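Local coordinates for protein aldehyde dehydrogenase (Staphylococcus aureus, PDB 6K10) that oxidises the carotenoid aldehyde 4,4'-diaponeurosporen-4-al to 4,4'-diaponeurosporenoic acid with NAD+, a step in staphyloxanthin biosynthesis, at residues 219-224 with 365-370; 250-255 with 369-374; 389-394 with 412-417. The protein carries 1 engineered substitution. All blocks are in the same frame, centred on the assembly; numbering follows the deposited sequence. Where two conformers were deposited one is given.

Contact 1 (219-224 with 365-370); sequences GGKSPV and HQRPKP
G219 reaches 365-370 through solvent: one water donates hydrogen bonds to G219 O and to K369 O, each 2.8 Å away. At G220 phi is 135°, a backbone state in which a beta carbon would jam against the carbonyl oxygen of G219; it would face P370. K221 N then donates to a second water at 3.0 Å, and this water donates to P368 O at 2.9 Å, so two water bridges span the gap between the backbones. The K221 side chain starts with CG anti to the carbonyl carbon (chi1 -63°) and bends at chi3 and chi4, crossing R367 obliquely with its CD 4.1 Å from R367 NH2. The like charges are each held elsewhere, K221 NZ by a salt bridge to D255 and R367 NH2 by M340 O. This Gly-Gly-Lys-Ser-Pro run belongs to the glutamate signature of aldehyde dehydrogenases; it leads from the predicted active-site residue E217 into strand 223-226, whose parallel neighbour is strand 372-376. Dry packing begins where K221 O lies 3.6 Å from P370 CB. S222 sets its alpha carbon against the same CB, while its OG hydrogen-bonds S372 OG. The P223 and P370 side chains run at about a right angle to each other, yet their mean ring planes differ by less than 30°, P223 CD meeting P370 CG at 3.6 Å.

Contact 2 (250-255 with 369-374); sequences TSVAPD and KPLSLY. Engineered in segment 250-255: S251 (natural residue Cys).
V252 carries the tight half of this contact. Its carbonyl oxygen receives a very short hydrogen bond, Y374 OH to V252 O at 2.5 Å, arriving in the carbonyl plane on a lone pair with a C=O...O angle of 142°. The same oxygen sits at the edge of the Y374 ring, in the ring plane, so the phenol meets the turn end-on; the V252 and Y374 side chains cross at about a right angle, with V252 CB 3.5 Å from Y374 OH. S372 OG stands 3.4 Å from V252 O, at best a weak bond, and its stronger partner is S222 OG. Just before the strand, L371 extends CG anti to its backbone N (chi1 -179°), bringing L371 CG to 3.8 Å from V252 CG1. The two segments run nearly parallel here, 21° apart. L401, L404 and F411 also pack against V252, so this half is buried.

The loose side is at P254, whose CD comes no closer than 4.3 Å to Y374 CE2. The other end is partly exposed but still close: S251, an engineered residue where the natural protein has Cys, touches L371 chiefly through its side chain, S251 OG lying 3.3 Å from L371 CD2 without a hydrogen bond.

S251 and V252 are the central pair of a type I turn from T250 to A253. Position 251, Cys in the natural protein, is a predicted active-site residue, the nucleophile in this family, and the L371 side chain lies about 4 Å from that of the predicted active-site residue E217. Set beside the N-terminal end of strand 372-376, an inner strand of its sheet, the arrangement is consistent with the active-site turn that presents the nucleophilic cysteine in aldehyde dehydrogenases.

Contact 3 (389-394 with 412-417); sequences ELSFGG and GGVGAS
The backbones of 391-394 and 412-414 pass in nearly opposite directions (174°) and close to G393 CA - G413 CA 3.8 Å, with no hydrogen bond between them. G393 makes this approach possible: its CA lies 3.1 Å from G412 O, and a beta carbon on G393 would collide with that oxygen. G413 is constrained separately, within its own segment, where a beta carbon would collide with S417 O. Beside the glycines, V414 supplies the side-chain contact. With CG1 placed between its backbone N and carbonyl carbon (chi1 62°), V414 packs this methyl 3.5 Å from F392 C and 3.7 Å from S391 OG. That hydroxyl is hydrogen-bonded to E110 of the second subunit. V414 O in turn accepts two donors from its own segment, S417 OG at 2.8 Å, 30° out of the carbonyl plane, and S417 N at 3.3 Å, closing the turn. The beta carbon of F392 points away from 412-417, and its ring makes a cation-pi contact with K435 of the second subunit. Segment 389-394 leads from helix 380-389 into strand 394-397, parallel to strand 372-376, and G394 continues the ladder to a strand of the second subunit; 412-417 runs into strand 418-419, antiparallel to strand 214-217.

In the fold
All three contacts are mostly buried, yet they differ in chemistry. Contacts 1 and 2 share K369 and P370 and reach the neighbouring strands 223-226 and 372-376; a salt bridge and a pair of serine hydroxyls join them. Contact 1 relies on water bridges and proline packing, contact 2 on a direct phenol-to-carbonyl bond beside the predicted nucleophile position. Contact 3 has no hydrogen bond across it and relies on close glycine backbones and one valine methyl. It is stitched to the other two by backbone bonds from 370-371 to 393-394, and it is the most engaged with the second subunit, whereas contact 2 meets that chain through K369 alone.

Contact 1 (219-224 with 365-370)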
loop_
_atom_site.group_PDB
_atom_site.type_symbol
_atom_site.label_atom_id
_atom_site.label_comp_id
_atom_site.label_asym_id
_atom_site.label_seq_id
_atom_site.Cartn_x
_atom_site.Cartn_y
_atom_site.Cartn_z
ATOM N N GLY A 219 16.157 -2.079 5.537
ATOM C CA GLY A 219 17.547 -2.301 5.208
ATOM C C GLY A 219 17.795 -3.667 4.585
ATOM O O GLY A 219 16.925 -4.266 3.948
ATOM N N GLY A 220 19.014 -4.144 4.776
ATOM C CA GLY A 220 19.529 -5.323 4.123
ATOM C C GLY A 220 20.926 -5.042 3.616
ATOM O O GLY A 220 21.528 -4.022 3.948
ATOM N N LYS A 221 21.444 -5.952 2.800
ATOM C CA LYS A 221 22.790 -5.827 2.240
ATOM C C LYS A 221 22.649 -5.772 0.720
ATOM O O LYS A 221 22.404 -6.796 0.075
ATOM C CB LYS A 221 23.680 -6.976 2.709
ATOM C CG LYS A 221 23.903 -6.988 4.227
ATOM C CD LYS A 221 24.612 -8.250 4.707
ATOM C CE LYS A 221 26.048 -8.311 4.224
ATOM N NZ LYS A 221 26.887 -7.232 4.821
ATOM N N SER A 222 22.793 -4.572 0.156
ATOM C CA SER A 222 22.592 -4.367 -1.276
ATOM C C SER A 222 23.781 -4.912 -2.060
ATOM O O SER A 222 24.902 -4.436 -1.866
ATOM C CB SER A 222 22.397 -2.885 -1.575
ATOM O OG SER A 222 21.263 -2.356 -0.905
ATOM N N PRO A 223 23.586 -5.887 -2.945
ATOM C CA PRO A 223 24.712 -6.445 -3.697
ATOM C C PRO A 223 25.013 -5.685 -4.975
ATOM O O PRO A 223 24.130 -5.120 -5.616
ATOM C CB PRO A 223 24.235 -7.869 -4.017
ATOM C CG PRO A 223 22.753 -7.741 -4.132
ATOM C CD PRO A 223 22.334 -6.628 -3.191
ATOM N N VAL A 224 26.292 -5.673 -5.334
ATOM C CA VAL A 224 26.741 -5.239 -6.653
ATOM C C VAL A 224 27.314 -6.463 -7.348
ATOM O O VAL A 224 28.234 -7.102 -6.824
ATOM C CB VAL A 224 27.790 -4.116 -6.574
ATOM C CG1 VAL A 224 28.283 -3.729 -7.971
ATOM C CG2 VAL A 224 27.230 -2.913 -5.848
ATOM N N HIS A 365 19.822 -14.751 -3.725
ATOM C CA HIS A 365 18.484 -15.253 -3.440
ATOM C C HIS A 365 18.405 -15.989 -2.106
ATOM O O HIS A 365 17.304 -16.149 -1.567
ATOM C CB HIS A 365 18.018 -16.167 -4.577
ATOM C CG HIS A 365 16.530 -16.324 -4.653
ATOM N ND1 HIS A 365 15.822 -17.144 -3.801
ATOM C CD2 HIS A 365 15.615 -15.756 -5.475
ATOM C CE1 HIS A 365 14.536 -17.078 -4.099
ATOM N NE2 HIS A 365 14.384 -16.242 -5.110
ATOM N N GLN A 366 19.538 -16.436 -1.557
ATOM C CA GLN A 366 19.539 -17.083 -0.248
ATOM C C GLN A 366 19.365 -16.100 0.900
ATOM O O GLN A 366 19.110 -16.533 2.029
ATOM C CB GLN A 366 20.837 -17.865 -0.037
ATOM C CG GLN A 366 20.972 -19.109 -0.889
ATOM C CD GLN A 366 22.043 -20.047 -0.373
ATOM O OE1 GLN A 366 23.101 -19.611 0.080
ATOM N NE2 GLN A 366 21.776 -21.346 -0.445
ATOM N N ARG A 367 19.505 -14.809 0.647
ATOM C CA ARG A 367 19.466 -13.765 1.654
ATOM C C ARG A 367 18.212 -12.912 1.490
ATOM O O ARG A 367 17.523 -12.990 0.467
ATOM C CB ARG A 367 20.734 -12.907 1.549
ATOM C CG ARG A 367 22.002 -13.696 1.846
ATOM C CD ARG A 367 23.255 -12.976 1.384
ATOM N NE ARG A 367 24.458 -13.611 1.914
ATOM C CZ ARG A 367 25.094 -13.216 3.014
ATOM N NH1 ARG A 367 26.179 -13.861 3.418
ATOM N NH2 ARG A 367 24.648 -12.178 3.708
ATOM N N PRO A 368 17.864 -12.103 2.497
ATOM C CA PRO A 368 16.654 -11.277 2.383
ATOM C C PRO A 368 16.716 -10.347 1.183
ATOM O O PRO A 368 17.787 -9.889 0.778
ATOM C CB PRO A 368 16.634 -10.489 3.698
ATOM C CG PRO A 368 17.424 -11.309 4.643
ATOM C CD PRO A 368 18.487 -11.975 3.829
ATOM N N LYS A 369 15.548 -10.079 0.610
ATOM C CA LYS A 369 15.445 -9.189 -0.536
ATOM C C LYS A 369 15.987 -7.810 -0.177
ATOM O O LYS A 369 15.455 -7.163 0.738
ATOM C CB LYS A 369 13.996 -9.088 -1.003
ATOM C CG LYS A 369 13.387 -10.423 -1.399
ATOM C CD LYS A 369 11.923 -10.281 -1.773
ATOM C CE LYS A 369 11.359 -11.592 -2.300
ATOM N NZ LYS A 369 9.892 -11.500 -2.537
ATOM N N PRO A 370 17.028 -7.331 -0.848
ATOM C CA PRO A 370 17.660 -6.076 -0.441
ATOM C C PRO A 370 16.931 -4.861 -0.997
ATOM O O PRO A 370 16.175 -4.938 -1.968
ATOM C CB PRO A 370 19.069 -6.192 -1.031
ATOM C CG PRO A 370 18.871 -7.017 -2.261
ATOM C CD PRO A 370 17.726 -7.964 -1.982
HETATM O O HOH W 1 16.804 -6.915 3.198
HETATM O O HOH W 2 19.290 -7.965 2.253
#

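Contact 2 (250-255 with 369-374)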
loop_
_atom_site.group_PDB
_atom_site.type_symbol
_atom_site.label_atom_id
_atom_site.label_comp_id
_atom_site.label_asym_id
_atom_site.label_seq_id
_atom_site.Cartn_x
_atom_site.Cartn_y
_atom_site.Cartn_z
ATOM N N THR A 250 24.321 4.693 3.954
ATOM C CA THR A 250 23.221 4.802 3.006
ATOM C C THR A 250 22.562 3.439 2.852
ATOM O O THR A 250 23.248 2.421 2.729
ATOM C CB THR A 250 23.710 5.306 1.641
ATOM O OG1 THR A 250 24.495 6.491 1.823
ATOM C CG2 THR A 250 22.534 5.621 0.729
ATOM N N SER A 251 21.228 3.429 2.858
ATOM C CA SER A 251 20.510 2.165 2.754
ATOM C C SER A 251 20.643 1.536 1.373
ATOM O O SER A 251 20.497 0.316 1.241
ATOM C CB SER A 251 19.038 2.370 3.112
ATOM O OG SER A 251 18.411 3.258 2.204
ATOM N N VAL A 252 20.927 2.331 0.347
ATOM C CA VAL A 252 21.121 1.814 -1.001
ATOM C C VAL A 252 22.594 1.876 -1.409
ATOM O O VAL A 252 22.919 1.745 -2.587
ATOM C CB VAL A 252 20.224 2.543 -2.015
ATOM C CG1 VAL A 252 18.756 2.402 -1.620
ATOM C CG2 VAL A 252 20.607 4.001 -2.108
ATOM N N ALA A 253 23.489 2.072 -0.447
ATOM C CA ALA A 253 24.906 1.988 -0.743
ATOM C C ALA A 253 25.279 0.553 -1.100
ATOM O O ALA A 253 24.731 -0.398 -0.536
ATOM C CB ALA A 253 25.738 2.450 0.448
ATOM N N PRO A 254 26.196 0.366 -2.046
ATOM C CA PRO A 254 26.767 -0.969 -2.259
ATOM C C PRO A 254 27.248 -1.558 -0.944
ATOM O O PRO A 254 28.164 -1.032 -0.306
ATOM C CB PRO A 254 27.931 -0.694 -3.216
ATOM C CG PRO A 254 27.449 0.471 -4.016
ATOM C CD PRO A 254 26.713 1.342 -3.022
ATOM N N ASP A 255 26.593 -2.634 -0.509
ATOM C CA ASP A 255 27.062 -3.278 0.709
ATOM C C ASP A 255 28.256 -4.182 0.427
ATOM O O ASP A 255 29.295 -4.059 1.081
ATOM C CB ASP A 255 25.931 -4.069 1.373
ATOM C CG ASP A 255 26.335 -4.629 2.725
ATOM O OD1 ASP A 255 26.974 -5.702 2.767
ATOM O OD2 ASP A 255 26.031 -3.973 3.748
ATOM N N LYS A 369 15.548 -10.079 0.610
ATOM C CA LYS A 369 15.445 -9.189 -0.536
ATOM C C LYS A 369 15.987 -7.810 -0.177
ATOM O O LYS A 369 15.455 -7.163 0.738
ATOM C CB LYS A 369 13.996 -9.088 -1.003
ATOM C CG LYS A 369 13.387 -10.423 -1.399
ATOM C CD LYS A 369 11.923 -10.281 -1.773
ATOM C CE LYS A 369 11.359 -11.592 -2.300
ATOM N NZ LYS A 369 9.892 -11.500 -2.537
ATOM N N PRO A 370 17.028 -7.331 -0.848
ATOM C CA PRO A 370 17.660 -6.076 -0.441
ATOM C C PRO A 370 16.931 -4.861 -0.997
ATOM O O PRO A 370 16.175 -4.938 -1.968
ATOM C CB PRO A 370 19.069 -6.192 -1.031
ATOM C CG PRO A 370 18.871 -7.017 -2.261
ATOM C CD PRO A 370 17.726 -7.964 -1.982
ATOM N N LEU A 371 17.180 -3.720 -0.348
ATOM C CA LEU A 371 16.566 -2.470 -0.784
ATOM C C LEU A 371 17.028 -2.088 -2.181
ATOM O O LEU A 371 16.250 -1.546 -2.973
ATOM C CB LEU A 371 16.886 -1.351 0.207
ATOM C CG LEU A 371 16.288 0.028 -0.086
ATOM C CD1 LEU A 371 14.835 -0.071 -0.502
ATOM C CD2 LEU A 371 16.420 0.912 1.133
ATOM N N SER A 372 18.289 -2.358 -2.504
ATOM C CA SER A 372 18.786 -2.061 -3.834
ATOM C C SER A 372 19.669 -3.197 -4.324
ATOM O O SER A 372 20.182 -4.001 -3.544
ATOM C CB SER A 372 19.542 -0.726 -3.876
ATOM O OG SER A 372 20.764 -0.801 -3.174
ATOM N N LEU A 373 19.813 -3.265 -5.646
ATOM C CA LEU A 373 20.734 -4.185 -6.295
ATOM C C LEU A 373 21.331 -3.485 -7.504
ATOM O O LEU A 373 20.638 -2.743 -8.201
ATOM C CB LEU A 373 20.047 -5.487 -6.725
ATOM C CG LEU A 373 20.918 -6.539 -7.430
ATOM C CD1 LEU A 373 20.506 -7.948 -7.031
ATOM C CD2 LEU A 373 20.856 -6.382 -8.946
ATOM N N TYR A 374 22.613 -3.736 -7.751
ATOM C CA TYR A 374 23.310 -3.146 -8.883
ATOM C C TYR A 374 24.008 -4.236 -9.679
ATOM O O TYR A 374 24.550 -5.186 -9.110
ATOM C CB TYR A 374 24.310 -2.086 -8.421
ATOM C CG TYR A 374 23.697 -1.080 -7.474
ATOM C CD1 TYR A 374 22.839 -0.097 -7.941
ATOM C CD2 TYR A 374 23.964 -1.125 -6.108
ATOM C CE1 TYR A 374 22.261 0.822 -7.080
ATOM C CE2 TYR A 374 23.394 -0.208 -5.241
ATOM C CZ TYR A 374 22.547 0.762 -5.730
ATOM O OH TYR A 374 21.985 1.671 -4.864
#

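Contact 3 (389-394 with 412-417)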
loop_
_atom_site.group_PDB
_atom_site.type_symbol
_atom_site.label_atom_id
_atom_site.label_comp_id
_atom_site.label_asym_id
_atom_site.label_seq_id
_atom_site.Cartn_x
_atom_site.Cartn_y
_atom_site.Cartn_z
ATOM N N GLU A 389 14.992 -12.365 -12.464
ATOM C CA GLU A 389 15.084 -13.485 -11.535
ATOM C C GLU A 389 15.305 -13.077 -10.084
ATOM O O GLU A 389 15.009 -13.874 -9.188
ATOM C CB GLU A 389 16.206 -14.437 -11.963
ATOM C CG GLU A 389 15.952 -15.108 -13.302
ATOM C CD GLU A 389 17.105 -15.985 -13.742
ATOM O OE1 GLU A 389 17.740 -16.619 -12.872
ATOM O OE2 GLU A 389 17.380 -16.036 -14.959
ATOM N N LEU A 390 15.813 -11.876 -9.826
ATOM C CA LEU A 390 16.071 -11.411 -8.469
ATOM C C LEU A 390 15.132 -10.263 -8.132
ATOM O O LEU A 390 15.036 -9.291 -8.888
ATOM C CB LEU A 390 17.523 -10.960 -8.307
ATOM C CG LEU A 390 18.573 -12.067 -8.397
ATOM C CD1 LEU A 390 19.971 -11.472 -8.410
ATOM C CD2 LEU A 390 18.409 -13.047 -7.245
ATOM N N SER A 391 14.449 -10.378 -6.996
ATOM C CA SER A 391 13.567 -9.330 -6.506
ATOM C C SER A 391 14.300 -8.465 -5.491
ATOM O O SER A 391 15.006 -8.972 -4.613
ATOM C CB SER A 391 12.303 -9.910 -5.871
ATOM O OG SER A 391 11.491 -8.871 -5.347
ATOM N N PHE A 392 14.124 -7.157 -5.621
ATOM C CA PHE A 392 14.751 -6.184 -4.741
ATOM C C PHE A 392 13.950 -4.899 -4.856
ATOM O O PHE A 392 13.101 -4.756 -5.737
ATOM C CB PHE A 392 16.227 -5.972 -5.100
ATOM C CG PHE A 392 16.470 -5.744 -6.567
ATOM C CD1 PHE A 392 16.662 -6.813 -7.427
ATOM C CD2 PHE A 392 16.509 -4.461 -7.084
ATOM C CE1 PHE A 392 16.885 -6.607 -8.775
ATOM C CE2 PHE A 392 16.732 -4.248 -8.433
ATOM C CZ PHE A 392 16.922 -5.324 -9.278
ATOM N N GLY A 393 14.220 -3.966 -3.948
ATOM C CA GLY A 393 13.464 -2.729 -3.924
ATOM C C GLY A 393 13.543 -1.957 -5.225
ATOM O O GLY A 393 12.526 -1.716 -5.883
ATOM N N GLY A 394 14.755 -1.571 -5.599
ATOM C CA GLY A 394 15.024 -0.900 -6.860
ATOM C C GLY A 394 16.517 -0.927 -7.087
ATOM O O GLY A 394 17.284 -1.291 -6.198
ATOM N N GLY A 412 11.444 2.417 -2.756
ATOM C CA GLY A 412 10.986 1.605 -1.643
ATOM C C GLY A 412 11.536 0.204 -1.759
ATOM O O GLY A 412 12.124 -0.173 -2.773
ATOM N N GLY A 413 11.335 -0.568 -0.692
ATOM C CA GLY A 413 11.835 -1.920 -0.611
ATOM C C GLY A 413 10.764 -2.966 -0.867
ATOM O O GLY A 413 9.640 -2.675 -1.284
ATOM N N VAL A 414 11.140 -4.214 -0.607
ATOM C CA VAL A 414 10.245 -5.357 -0.749
ATOM C C VAL A 414 10.740 -6.436 0.202
ATOM O O VAL A 414 11.946 -6.589 0.413
ATOM C CB VAL A 414 10.185 -5.845 -2.217
ATOM C CG1 VAL A 414 11.555 -6.321 -2.690
ATOM C CG2 VAL A 414 9.142 -6.943 -2.379
ATOM N N GLY A 415 9.802 -7.166 0.796
ATOM C CA GLY A 415 10.189 -8.157 1.787
ATOM C C GLY A 415 10.835 -7.492 2.988
ATOM O O GLY A 415 10.306 -6.530 3.554
ATOM N N ALA A 416 12.008 -7.999 3.377
ATOM C CA ALA A 416 12.688 -7.490 4.563
ATOM C C ALA A 416 13.157 -6.049 4.406
ATOM O O ALA A 416 13.317 -5.351 5.412
ATOM C CB ALA A 416 13.877 -8.384 4.914
ATOM N N SER A 417 13.385 -5.584 3.177
ATOM C CA SER A 417 13.854 -4.218 2.985
ATOM C C SER A 417 12.736 -3.187 3.059
ATOM O O SER A 417 13.027 -1.986 3.030
ATOM C CB SER A 417 14.590 -4.086 1.648
ATOM O OG SER A 417 13.766 -4.444 0.554
#